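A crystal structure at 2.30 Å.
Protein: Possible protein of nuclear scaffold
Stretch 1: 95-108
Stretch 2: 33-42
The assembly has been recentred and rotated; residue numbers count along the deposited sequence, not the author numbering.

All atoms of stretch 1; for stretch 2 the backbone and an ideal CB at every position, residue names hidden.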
# COMPACT_ATOMS: atom_id res chain seq x y z
N ARG C 95 8.25 -5.43 -22.97
CA ARG C 95 7.03 -6.03 -22.44
C ARG C 95 7.36 -6.86 -21.20
O ARG C 95 8.32 -7.64 -21.20
CB ARG C 95 6.38 -6.94 -23.49
CG ARG C 95 6.08 -6.24 -24.81
CD ARG C 95 5.55 -7.22 -25.86
NE ARG C 95 6.62 -7.93 -26.57
CZ ARG C 95 6.42 -8.72 -27.63
NH1 ARG C 95 5.20 -8.90 -28.12
NH2 ARG C 95 7.45 -9.32 -28.20
N ASP C 96 6.58 -6.70 -20.14
CA ASP C 96 6.76 -7.53 -18.95
C ASP C 96 6.68 -9.01 -19.32
O ASP C 96 6.06 -9.38 -20.32
CB ASP C 96 5.72 -7.19 -17.88
CG ASP C 96 6.07 -5.92 -17.10
OD1 ASP C 96 6.37 -6.02 -15.90
OD2 ASP C 96 6.05 -4.82 -17.70
N PRO C 97 7.32 -9.86 -18.51
CA PRO C 97 7.30 -11.31 -18.75
C PRO C 97 5.90 -11.90 -18.59
O PRO C 97 5.11 -11.41 -17.78
CB PRO C 97 8.21 -11.85 -17.64
CG PRO C 97 9.02 -10.69 -17.18
CD PRO C 97 8.14 -9.49 -17.36
N ASP C 98 5.60 -12.95 -19.35
CA ASP C 98 4.42 -13.76 -19.08
C ASP C 98 4.60 -14.36 -17.69
O ASP C 98 5.57 -15.09 -17.45
CB ASP C 98 4.30 -14.89 -20.11
CG ASP C 98 4.14 -14.38 -21.54
OD1 ASP C 98 3.40 -13.40 -21.73
OD2 ASP C 98 4.75 -14.97 -22.46
N VAL C 99 3.69 -14.05 -16.77
CA VAL C 99 3.82 -14.55 -15.41
C VAL C 99 2.51 -15.15 -14.91
O VAL C 99 1.48 -15.08 -15.59
CB VAL C 99 4.24 -13.44 -14.43
CG1 VAL C 99 5.42 -12.66 -14.99
CG2 VAL C 99 3.07 -12.51 -14.13
N ASP C 100 2.55 -15.75 -13.72
CA ASP C 100 1.33 -16.19 -13.05
C ASP C 100 0.27 -15.10 -13.16
O ASP C 100 0.57 -13.91 -13.01
CB ASP C 100 1.61 -16.51 -11.58
CG ASP C 100 0.40 -17.12 -10.87
OD1 ASP C 100 -0.03 -16.56 -9.84
OD2 ASP C 100 -0.13 -18.15 -11.34
N ALA C 101 -0.97 -15.51 -13.42
CA ALA C 101 -2.07 -14.58 -13.63
C ALA C 101 -2.31 -13.64 -12.44
O ALA C 101 -2.71 -12.50 -12.63
CB ALA C 101 -3.34 -15.33 -13.98
N ARG C 102 -2.07 -14.13 -11.23
CA ARG C 102 -2.29 -13.33 -10.04
C ARG C 102 -1.27 -12.20 -9.94
O ARG C 102 -1.54 -11.13 -9.37
CB ARG C 102 -2.24 -14.20 -8.79
CG ARG C 102 -3.45 -15.11 -8.65
CD ARG C 102 -3.21 -16.23 -7.67
NE ARG C 102 -2.18 -17.15 -8.15
CZ ARG C 102 -1.79 -18.24 -7.50
NH1 ARG C 102 -2.34 -18.55 -6.33
NH2 ARG C 102 -0.84 -19.03 -8.01
N ILE C 103 -0.10 -12.44 -10.52
CA ILE C 103 0.96 -11.44 -10.55
C ILE C 103 0.72 -10.45 -11.68
O ILE C 103 0.93 -9.25 -11.52
CB ILE C 103 2.33 -12.14 -10.72
CG1 ILE C 103 2.58 -13.07 -9.53
CG2 ILE C 103 3.45 -11.13 -10.82
CD1 ILE C 103 2.21 -12.44 -8.20
N GLN C 104 0.26 -10.96 -12.82
CA GLN C 104 0.08 -10.16 -14.02
C GLN C 104 -0.84 -8.98 -13.72
O GLN C 104 -0.60 -7.86 -14.17
CB GLN C 104 -0.50 -11.02 -15.15
CG GLN C 104 -0.12 -10.57 -16.56
CD GLN C 104 1.08 -11.32 -17.15
OE1 GLN C 104 1.24 -12.53 -16.94
NE2 GLN C 104 1.91 -10.60 -17.91
N GLU C 105 -1.87 -9.24 -12.93
CA GLU C 105 -2.84 -8.23 -12.55
C GLU C 105 -2.20 -7.02 -11.89
O GLU C 105 -2.78 -5.94 -11.90
CB GLU C 105 -3.89 -8.83 -11.61
CG GLU C 105 -4.93 -9.70 -12.29
CD GLU C 105 -5.95 -10.24 -11.30
OE1 GLU C 105 -5.63 -10.31 -10.09
OE2 GLU C 105 -7.07 -10.60 -11.74
N MET C 106 -1.02 -7.19 -11.31
CA MET C 106 -0.37 -6.10 -10.60
C MET C 106 0.48 -5.29 -11.56
O MET C 106 1.20 -4.38 -11.15
CB MET C 106 0.52 -6.63 -9.47
CG MET C 106 -0.08 -7.77 -8.67
SD MET C 106 0.85 -8.05 -7.16
CE MET C 106 0.44 -6.54 -6.27
N PHE C 107 0.43 -5.65 -12.83
CA PHE C 107 1.31 -5.03 -13.82
C PHE C 107 0.64 -3.87 -14.55
O PHE C 107 -0.58 -3.78 -14.60
CB PHE C 107 1.86 -6.03 -14.84
CG PHE C 107 2.89 -6.95 -14.28
CD1 PHE C 107 3.42 -6.74 -13.02
CD2 PHE C 107 3.35 -8.02 -15.02
CE1 PHE C 107 4.37 -7.59 -12.49
CE2 PHE C 107 4.31 -8.87 -14.51
CZ PHE C 107 4.82 -8.65 -13.25
N VAL C 108 1.48 -3.03 -15.13
CA VAL C 108 1.07 -1.79 -15.76
C VAL C 108 0.94 -1.94 -17.28
O VAL C 108 1.85 -2.42 -17.95
CB VAL C 108 2.12 -0.71 -15.44
CG1 VAL C 108 2.41 0.16 -16.65
CG2 VAL C 108 1.69 0.08 -14.23
N UNK C 33 13.02 -15.86 -11.88
CA UNK C 33 13.49 -14.47 -11.97
C UNK C 33 12.46 -13.54 -12.61
O UNK C 33 12.56 -12.32 -12.46
CB UNK C 33 14.79 -14.41 -12.77
N UNK C 34 11.50 -14.11 -13.34
CA UNK C 34 10.46 -13.32 -14.00
C UNK C 34 9.57 -12.65 -12.96
O UNK C 34 8.45 -12.25 -13.25
CB UNK C 34 9.62 -14.20 -14.93
N UNK C 35 10.08 -12.54 -11.74
CA UNK C 35 9.27 -12.12 -10.61
C UNK C 35 9.98 -11.09 -9.76
O UNK C 35 9.55 -10.84 -8.63
CB UNK C 35 8.89 -13.33 -9.75
N UNK C 36 11.08 -10.53 -10.25
CA UNK C 36 11.80 -9.53 -9.46
C UNK C 36 10.94 -8.26 -9.34
O UNK C 36 11.11 -7.44 -8.44
CB UNK C 36 13.16 -9.21 -10.09
N UNK C 37 10.01 -8.11 -10.28
CA UNK C 37 9.07 -7.02 -10.26
C UNK C 37 8.27 -7.14 -8.97
O UNK C 37 8.14 -6.16 -8.24
CB UNK C 37 8.17 -7.03 -11.49
N UNK C 38 7.79 -8.35 -8.68
CA UNK C 38 6.94 -8.63 -7.51
C UNK C 38 7.61 -8.21 -6.21
O UNK C 38 6.98 -7.63 -5.31
CB UNK C 38 6.59 -10.12 -7.45
N UNK C 39 8.88 -8.54 -6.10
CA UNK C 39 9.71 -8.15 -4.98
C UNK C 39 9.70 -6.63 -4.86
O UNK C 39 9.52 -6.08 -3.78
CB UNK C 39 11.14 -8.68 -5.14
N UNK C 40 9.93 -5.96 -5.98
CA UNK C 40 9.96 -4.51 -6.03
C UNK C 40 8.64 -3.89 -5.53
O UNK C 40 8.62 -2.94 -4.75
CB UNK C 40 10.25 -4.05 -7.46
N UNK C 41 7.53 -4.44 -6.01
CA UNK C 41 6.20 -3.99 -5.62
C UNK C 41 5.96 -4.13 -4.13
O UNK C 41 5.65 -3.14 -3.46
CB UNK C 41 5.13 -4.77 -6.39
N UNK C 42 6.15 -5.33 -3.60
CA UNK C 42 5.92 -5.58 -2.19
C UNK C 42 6.80 -4.69 -1.33
O UNK C 42 6.39 -4.20 -0.27
CB UNK C 42 6.17 -7.05 -1.86

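Position 33 is out of reach of stretch 1, which sets no preference; phi of -66° allows a proline ring among others, and the residue is Pro 33.

At position 34 the CA-to-CB bond points toward stretch 1, and the ideal CB is 3.9 Å from Pro 97 CB and 4.5 Å from Val 99 CG1. A small side chain could rest there, as could a longer one able to turn outward. The residue is Glu 34: its CB packs against Pro 97 CB at 3.9 Å, while chi1 m and chi2 p lead the carboxylate away. Its backbone also contributes, with Glu 34 O 3.5 Å from Val 99 CG1.

Position 35 precedes the helix, and its CB points sideways with nothing close by. A short side chain would leave the gap unfilled; a long one could reach Val 99, Ile 103 and the backbone NH of Asp 100, which favours an apolar body with an acceptor at its tip. Tyr 35 meets both demands: with chi1 m, its ring passes CE1 within 3.9 Å of Val 99 CB and receives Ile 103 CG1 at its edge, 3.7 Å from CE1. The hydroxyl accepts a hydrogen bond from Asp 100 N (N to OH 3.1 Å, 160°), the one hydrogen bond between the stretches.

The CB of position 37 points toward stretch 1, 4.0 Å from Phe 107 CE1 and 4.9 Å from Asp 96 OD1. An apolar, flexible chain suits the aromatic neighbour, although a polar one might address the carboxylate. Met 37 places CG 3.5 Å from Phe 107 CE1, an oblique approach to the ring, and its end then leads away.

At position 38 the CB lies sideways, 4.7 Å from Ile 103 CG2, with Met 106 farther along. Leucine, isoleucine or methionine would be plausible. Leu 38 packs against both: CD2 is 3.6 Å from Ile 103 CD1, and CD1, 4.2 Å from Met 106 SD, also lies near Ile 103 CD1.

One helical turn beyond 37, position 41 again points toward stretch 1, its CB 5.0 Å from Met 106 CE. A medium or large aliphatic group fits. Ile 41 sets CG2 4.0 Å from Met 106 CE and CD1 3.9 Å from Met 106 O.

Positions 36, 39 and 40 are out of reach and 42, pointing sideways, makes no contact, so many residues would serve. They are Arg 36, Met 39, Ser 40, whose OG makes a weak hydrogen bond to Arg 36 O, and Val 42.

Stretch 2 (33-42) PEYRMLMSIV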
# COMPACT_ATOMS: atom_id res chain seq x y z
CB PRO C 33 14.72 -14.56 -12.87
CG PRO C 33 15.14 -16.00 -12.82
CD PRO C 33 13.87 -16.78 -12.66
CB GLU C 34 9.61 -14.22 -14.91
CG GLU C 34 10.40 -15.20 -15.80
CD GLU C 34 10.77 -16.52 -15.10
OE1 GLU C 34 10.05 -16.97 -14.19
OE2 GLU C 34 11.80 -17.12 -15.49
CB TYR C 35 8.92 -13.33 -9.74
CG TYR C 35 7.85 -14.23 -10.33
CD1 TYR C 35 6.53 -13.80 -10.44
CD2 TYR C 35 8.17 -15.52 -10.78
CE1 TYR C 35 5.55 -14.61 -10.99
CE2 TYR C 35 7.19 -16.35 -11.33
CZ TYR C 35 5.88 -15.89 -11.43
OH TYR C 35 4.89 -16.68 -11.97
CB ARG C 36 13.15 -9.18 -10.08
CG ARG C 36 14.03 -8.36 -9.14
CD ARG C 36 15.31 -7.88 -9.82
NE ARG C 36 16.22 -8.97 -10.15
CZ ARG C 36 16.95 -9.63 -9.25
NH1 ARG C 36 16.86 -9.33 -7.96
NH2 ARG C 36 17.76 -10.61 -9.64
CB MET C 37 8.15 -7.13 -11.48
CG MET C 37 7.32 -5.88 -11.82
SD MET C 37 8.25 -4.33 -11.95
CE MET C 37 7.72 -3.51 -10.44
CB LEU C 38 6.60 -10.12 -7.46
CG LEU C 38 5.79 -10.64 -6.27
CD1 LEU C 38 4.53 -9.81 -6.05
CD2 LEU C 38 5.41 -12.09 -6.48
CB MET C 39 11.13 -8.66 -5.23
CG MET C 39 12.16 -8.20 -4.23
SD MET C 39 11.92 -8.90 -2.60
CE MET C 39 13.61 -8.82 -2.01
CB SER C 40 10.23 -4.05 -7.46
OG SER C 40 11.57 -4.28 -7.82
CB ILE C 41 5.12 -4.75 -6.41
CG1 ILE C 41 5.26 -4.43 -7.89
CG2 ILE C 41 3.73 -4.36 -5.92
CD1 ILE C 41 4.19 -5.01 -8.75
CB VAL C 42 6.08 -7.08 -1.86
CG1 VAL C 42 5.94 -7.31 -0.36
CG2 VAL C 42 5.06 -7.90 -2.62
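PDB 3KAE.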